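Local coordinates for putative sugar ABC transporter, substrate-binding protein (Clostridium phytofermentans, PDB 4WZZ) that binds L-rhamnose in a cleft between two lobes and probably hands the sugar over to an ABC-type importer, at residues Asp221-Tyr224 / Gln225-Cys228; Pro299-Leu302 / Gly303-Ala306; Cys103-Asn106 / Ala107-Gln110. All coordinates share one frame; numbering follows the deposited sequence.

Contact 1. Residues Asp221-Tyr224 / Gln225-Cys228. With RAM (alpha-L-rhamnopyranose), chain B.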
# COMPACT_ATOMS: atom_id res chain seq x y z
N ASP A 221 -4.58 -10.02 7.60
CA ASP A 221 -3.48 -10.69 6.86
C ASP A 221 -3.53 -10.55 5.35
O ASP A 221 -2.90 -11.32 4.62
CB ASP A 221 -3.42 -12.16 7.25
CG ASP A 221 -3.04 -12.36 8.70
OD1 ASP A 221 -2.66 -11.37 9.35
OD2 ASP A 221 -3.16 -13.48 9.21
N ASP A 222 -4.28 -9.56 4.86
CA ASP A 222 -4.47 -9.41 3.43
C ASP A 222 -5.11 -10.65 2.78
O ASP A 222 -4.92 -10.96 1.59
CB ASP A 222 -3.15 -9.02 2.73
CG ASP A 222 -3.00 -7.53 2.58
OD1 ASP A 222 -4.04 -6.78 2.59
OD2 ASP A 222 -1.83 -7.08 2.38
N GLU A 223 -5.94 -11.33 3.57
CA GLU A 223 -6.67 -12.50 3.12
C GLU A 223 -8.15 -12.21 3.28
O GLU A 223 -8.57 -11.68 4.31
CB GLU A 223 -6.29 -13.71 3.96
CG GLU A 223 -4.84 -14.09 3.86
CD GLU A 223 -4.45 -15.35 4.63
OE1 GLU A 223 -5.35 -16.09 5.14
OE2 GLU A 223 -3.23 -15.60 4.73
N TYR A 224 -8.92 -12.57 2.26
CA TYR A 224 -10.36 -12.34 2.27
C TYR A 224 -11.05 -12.99 3.48
O TYR A 224 -11.73 -12.31 4.25
CB TYR A 224 -10.94 -12.85 0.97
CG TYR A 224 -12.44 -12.72 0.83
CD1 TYR A 224 -13.02 -11.49 0.52
CD2 TYR A 224 -13.28 -13.83 0.96
CE1 TYR A 224 -14.39 -11.35 0.38
CE2 TYR A 224 -14.66 -13.70 0.81
CZ TYR A 224 -15.20 -12.45 0.52
OH TYR A 224 -16.55 -12.26 0.36
N GLN A 225 -10.86 -14.29 3.65
CA GLN A 225 -11.61 -15.01 4.69
C GLN A 225 -11.20 -14.52 6.08
O GLN A 225 -12.06 -14.22 6.93
CB GLN A 225 -11.46 -16.52 4.56
CG GLN A 225 -12.40 -17.30 5.48
CD GLN A 225 -13.88 -17.01 5.22
OE1 GLN A 225 -14.38 -17.16 4.09
NE2 GLN A 225 -14.59 -16.60 6.27
N ALA A 226 -9.90 -14.40 6.32
CA ALA A 226 -9.43 -13.90 7.60
C ALA A 226 -9.97 -12.49 7.86
O ALA A 226 -10.33 -12.15 8.97
CB ALA A 226 -7.91 -13.90 7.64
N SER A 227 -10.04 -11.68 6.82
CA SER A 227 -10.52 -10.31 7.00
C SER A 227 -12.03 -10.28 7.30
O SER A 227 -12.48 -9.50 8.13
CB SER A 227 -10.18 -9.45 5.80
OG SER A 227 -8.79 -9.31 5.67
N CYS A 228 -12.79 -11.17 6.67
CA CYS A 228 -14.21 -11.31 7.01
C CYS A 228 -14.37 -11.74 8.46
O CYS A 228 -15.19 -11.16 9.21
CB CYS A 228 -14.92 -12.32 6.09
SG CYS A 228 -15.14 -11.73 4.38
C1 RAM B . -3.23 -4.10 0.23
C2 RAM B . -1.75 -4.31 0.49
C3 RAM B . -0.91 -3.11 0.03
C4 RAM B . -1.50 -1.80 0.52
C5 RAM B . -2.99 -1.72 0.17
C6 RAM B . -3.64 -0.47 0.73
O1 RAM B . -3.47 -4.19 -1.13
O2 RAM B . -1.62 -4.51 1.87
O3 RAM B . 0.42 -3.33 0.51
O4 RAM B . -0.80 -0.71 -0.05
O5 RAM B . -3.68 -2.83 0.66
O HOH W 1 -6.44 -7.76 5.82
O HOH W 2 -7.96 -16.34 5.13
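With its CG held anti to the backbone N (chi1 179°), Tyr224 swings its ring alongside the first turn of the helix it begins, and Cys228, one turn on, turns SG to the side of its own backbone N (chi1 -71°), which carries the sulfur over one face of that ring. Cys228 SG stands 4.0 Å from the centroid of the Tyr224 ring and 14° off its normal, displaced toward the rim, with CZ the nearest ring atom. Cysteine suits this sulfur-aromatic contact because its short side chain ends in a polarisable sulfur that lies directly on the ring. Tyr224 itself also rests on Met253 and Lys257 of helix 249-261.

Glu223 is the N-cap residue, and its carbonyl is gripped twice. Ser227 N reaches Glu223 O at 2.9 Å and Ser227 OG reaches the same Glu223 O at 2.7 Å, the two donors coming from opposite faces of the carbonyl plane. Serine suits the place because its short hydroxyl can fold back on the carbonyl one turn earlier.

The turn joins strand 212-219 to helix 224-237, the kind of strand-to-helix loop that lines the sugar cleft in periplasmic binding proteins. Here the O2 hydroxyl of the rhamnose donates to Asp222 OD2 at 2.6 Å, and the other carboxylate oxygen is held by Thr248, which fixes the carboxylate's rotation. A water that accepts from Asp222 N donates to Ser227 OG at 2.8 Å, tying the sugar-binding loop to the helix start. A second water donates to Glu223 OE1 at 2.6 Å and accepts from Ala226 N at 3.0 Å; the cap residue's carboxylate thereby serves a first-turn N-H indirectly.

Contact 2. Residues Pro299-Leu302 / Gly303-Ala306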
# COMPACT_ATOMS: atom_id res chain seq x y z
N PRO A 299 -2.24 2.16 -8.28
CA PRO A 299 -1.23 1.11 -8.06
C PRO A 299 -0.42 0.79 -9.32
O PRO A 299 0.72 0.33 -9.23
CB PRO A 299 -2.05 -0.10 -7.62
CG PRO A 299 -3.41 0.13 -8.23
CD PRO A 299 -3.62 1.63 -8.24
N ILE A 300 -1.03 1.01 -10.48
CA ILE A 300 -0.33 0.80 -11.73
C ILE A 300 0.81 1.81 -11.87
O ILE A 300 1.94 1.48 -12.20
CB ILE A 300 -1.28 0.92 -12.93
CG1 ILE A 300 -2.42 -0.09 -12.79
CG2 ILE A 300 -0.53 0.69 -14.22
CD1 ILE A 300 -3.50 0.07 -13.81
N GLN A 301 0.50 3.07 -11.58
CA GLN A 301 1.51 4.11 -11.61
C GLN A 301 2.56 3.94 -10.52
O GLN A 301 3.73 4.29 -10.72
CB GLN A 301 0.86 5.50 -11.53
CG GLN A 301 0.06 5.82 -12.78
CD GLN A 301 -0.59 7.19 -12.76
OE1 GLN A 301 -1.01 7.66 -11.72
NE2 GLN A 301 -0.69 7.81 -13.92
N LEU A 302 2.17 3.37 -9.37
CA LEU A 302 3.14 3.06 -8.33
C LEU A 302 4.14 2.08 -8.93
O LEU A 302 5.36 2.23 -8.80
CB LEU A 302 2.48 2.45 -7.10
CG LEU A 302 3.46 1.98 -6.01
CD1 LEU A 302 4.28 3.17 -5.48
CD2 LEU A 302 2.76 1.30 -4.84
N GLY A 303 3.61 1.08 -9.63
CA GLY A 303 4.47 0.12 -10.30
C GLY A 303 5.30 0.78 -11.38
O GLY A 303 6.50 0.48 -11.51
N ASN A 304 4.68 1.65 -12.18
CA ASN A 304 5.40 2.39 -13.22
C ASN A 304 6.60 3.12 -12.63
O ASN A 304 7.71 3.04 -13.16
CB ASN A 304 4.54 3.47 -13.89
CG ASN A 304 3.36 2.95 -14.69
OD1 ASN A 304 2.44 3.73 -14.96
ND2 ASN A 304 3.37 1.69 -15.11
N LEU A 305 6.36 3.88 -11.56
CA LEU A 305 7.41 4.75 -11.01
C LEU A 305 8.53 3.90 -10.43
O LEU A 305 9.71 4.21 -10.57
CB LEU A 305 6.82 5.66 -9.93
CG LEU A 305 7.83 6.55 -9.22
CD1 LEU A 305 8.54 7.45 -10.20
CD2 LEU A 305 7.13 7.36 -8.15
N ALA A 306 8.15 2.82 -9.75
CA ALA A 306 9.14 1.91 -9.21
C ALA A 306 10.00 1.31 -10.32
O ALA A 306 11.21 1.10 -10.13
CB ALA A 306 8.47 0.80 -8.40
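Asn304 folds its amide back over the preceding turn, against Ile300 and Gln301, and this is a closely packed part of the contact. Its CG sits beside its own backbone N (chi1 -66°), a setting that brings Asn304 CG to 3.2 Å from Ile300 O. The amide nitrogen is close to that oxygen too, but at a poor angle for a bond; ND2 donates instead to Gly75 O of helix 67-82, which satisfies this buried nitrogen. Ile300 O is served by the backbone: Asn304 N reaches it at 2.7 Å. Asn304 OD1 touches Gln301 CA at 3.5 Å and Gln301 CG at 3.8 Å. The two side chains meet at a slant with their amide planes 67° apart, a meeting of oxygen with aliphatic carbon and not of two amides.

Gly303 has no side chain and Ala306 only a methyl, so both add little bulk at these buried places. Gly303 N bonds to Pro299 O at 3.0 Å, and Ala306 CB lies 3.4 Å from Leu302 O. Proline is at home in the opening turn, where a missing N-H costs no helix bond, while Asn298 OD1 receives the N-H of Gln301.

The looser side belongs to Ile300 and Gln301, both partly exposed. Ile300 leans its CG2 beside Asn304 ND2 at 4.1 Å, but the rest of the chain leads away from the next turn; Gln301 runs extended to the loop residues Thr332 and Leu333. The opposite character appears in Leu302, Leu305 and Ala306, which press helix 299-315 onto strands 138-142 and 154-156, while Leu302 and Asn304 also meet helix 67-82.

Contact 3. Residues Cys103-Asn106 / Ala107-Gln110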
# COMPACT_ATOMS: atom_id res chain seq x y z
N CYS A 103 11.05 -16.23 -2.30
CA CYS A 103 11.05 -15.52 -3.58
C CYS A 103 12.34 -14.73 -3.79
O CYS A 103 12.85 -14.66 -4.90
CB CYS A 103 9.84 -14.58 -3.71
SG CYS A 103 8.24 -15.41 -3.68
N ILE A 104 12.85 -14.11 -2.75
CA ILE A 104 14.11 -13.37 -2.90
C ILE A 104 15.18 -14.33 -3.33
O ILE A 104 15.98 -14.04 -4.22
CB ILE A 104 14.52 -12.70 -1.59
CG1 ILE A 104 13.48 -11.64 -1.23
CG2 ILE A 104 15.92 -12.10 -1.74
CD1 ILE A 104 13.47 -11.27 0.23
N ASN A 105 15.22 -15.47 -2.67
CA ASN A 105 16.23 -16.46 -2.99
C ASN A 105 16.11 -16.98 -4.42
O ASN A 105 17.12 -17.23 -5.07
CB ASN A 105 16.22 -17.61 -1.98
CG ASN A 105 16.73 -17.18 -0.60
OD1 ASN A 105 17.52 -16.24 -0.49
ND2 ASN A 105 16.27 -17.86 0.45
N ASN A 106 14.88 -17.11 -4.92
CA ASN A 106 14.66 -17.51 -6.30
C ASN A 106 15.19 -16.44 -7.25
O ASN A 106 15.83 -16.75 -8.26
CB ASN A 106 13.17 -17.74 -6.59
CG ASN A 106 12.67 -19.09 -6.11
OD1 ASN A 106 13.44 -19.93 -5.63
ND2 ASN A 106 11.37 -19.31 -6.25
N ALA A 107 14.94 -15.17 -6.93
CA ALA A 107 15.41 -14.08 -7.77
C ALA A 107 16.93 -14.08 -7.84
O ALA A 107 17.51 -13.94 -8.93
CB ALA A 107 14.89 -12.75 -7.27
N ILE A 108 17.59 -14.24 -6.70
CA ILE A 108 19.05 -14.27 -6.67
C ILE A 108 19.54 -15.41 -7.56
O ILE A 108 20.42 -15.23 -8.41
CB ILE A 108 19.59 -14.45 -5.24
CG1 ILE A 108 19.28 -13.23 -4.39
CG2 ILE A 108 21.08 -14.63 -5.28
CD1 ILE A 108 19.48 -13.46 -2.90
N SER A 109 18.94 -16.58 -7.37
CA SER A 109 19.28 -17.79 -8.12
C SER A 109 19.15 -17.58 -9.63
O SER A 109 19.88 -18.19 -10.40
CB SER A 109 18.37 -18.94 -7.67
OG SER A 109 18.66 -20.13 -8.39
N GLN A 110 18.21 -16.75 -10.04
CA GLN A 110 18.00 -16.49 -11.46
C GLN A 110 19.02 -15.48 -12.00
O GLN A 110 19.13 -15.27 -13.21
CB GLN A 110 16.59 -15.97 -11.70
CG GLN A 110 15.52 -16.98 -11.44
CD GLN A 110 14.14 -16.41 -11.66
OE1 GLN A 110 13.95 -15.53 -12.50
NE2 GLN A 110 13.17 -16.89 -10.89
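Asn106, Ala107 and Ile108, three successive residues of helix 97-110, bury the most surface between the two turns, and each meets its neighbours differently. Asn106 works mainly through its carbonyl. Gln110 N reaches Asn106 O at 3.0 Å along a rather bent path (137° at the hydrogen), and Gln110 CG, set beside its own backbone N (chi1 -68°), comes to 3.2 Å from the same Asn106 O. Asn106 ND2 gives a weak hydrogen bond to Gln90 OE1. Both amide residues tolerate the exposed face they occupy.

Ala107 is buried, and its methyl suits the close approach to strands 56-60 and 114-117, where Ala58 and Ile115 lie against it. Its N bonds to Cys103 O at 3.0 Å, while Ala107 CB lies 3.5 Å from Ile104 O.

Ile108 carries the apolar part. With CG1 beside its backbone N (chi1 -67°), the longer branch is thrown back toward the previous turn: Ile108 CG1 passes 3.4 Å from Ile104 O, and its CD1 ends 4.0 Å from Ile104 CG2. The two isoleucines meet at a slant. Ile104 packs on Ala128 and Leu129, and Ile108 on Ala132, of helix 126-134; Ile104 also reaches Ile60 and Ile117 of the sheet. Asn105 runs side by side with Ile108, Asn105 OD1 4.2 Å from Ile108 CD1.

Helix 97-110 links parallel strands 86-90 and 114-117, which flank strand 56-60, making it the helix of a beta-alpha-beta crossover in the Rossmann-like lobe of a periplasmic binding protein.

From the N terminus, the first met is contact 3 (103-110), then contact 1 (221-228), then contact 2 (299-306). Each is one unbroken stretch, so none closes a long loop, and they follow in series without nesting or crossing. Contacts 2 and 3 both belong to the lobe built on the larger mixed sheet, on helices that pack on its strands, with centres about 22 Å apart. Contact 1 belongs to the other lobe, where strand 212-219 of the four-strand parallel sheet runs into its helix. Contacts 1 and 2 lie on opposite sides of the chain's centre. Contact 1 contributes Asp222, one of the residues that bind rhamnose; contact 2 comes near the sugar through Leu302.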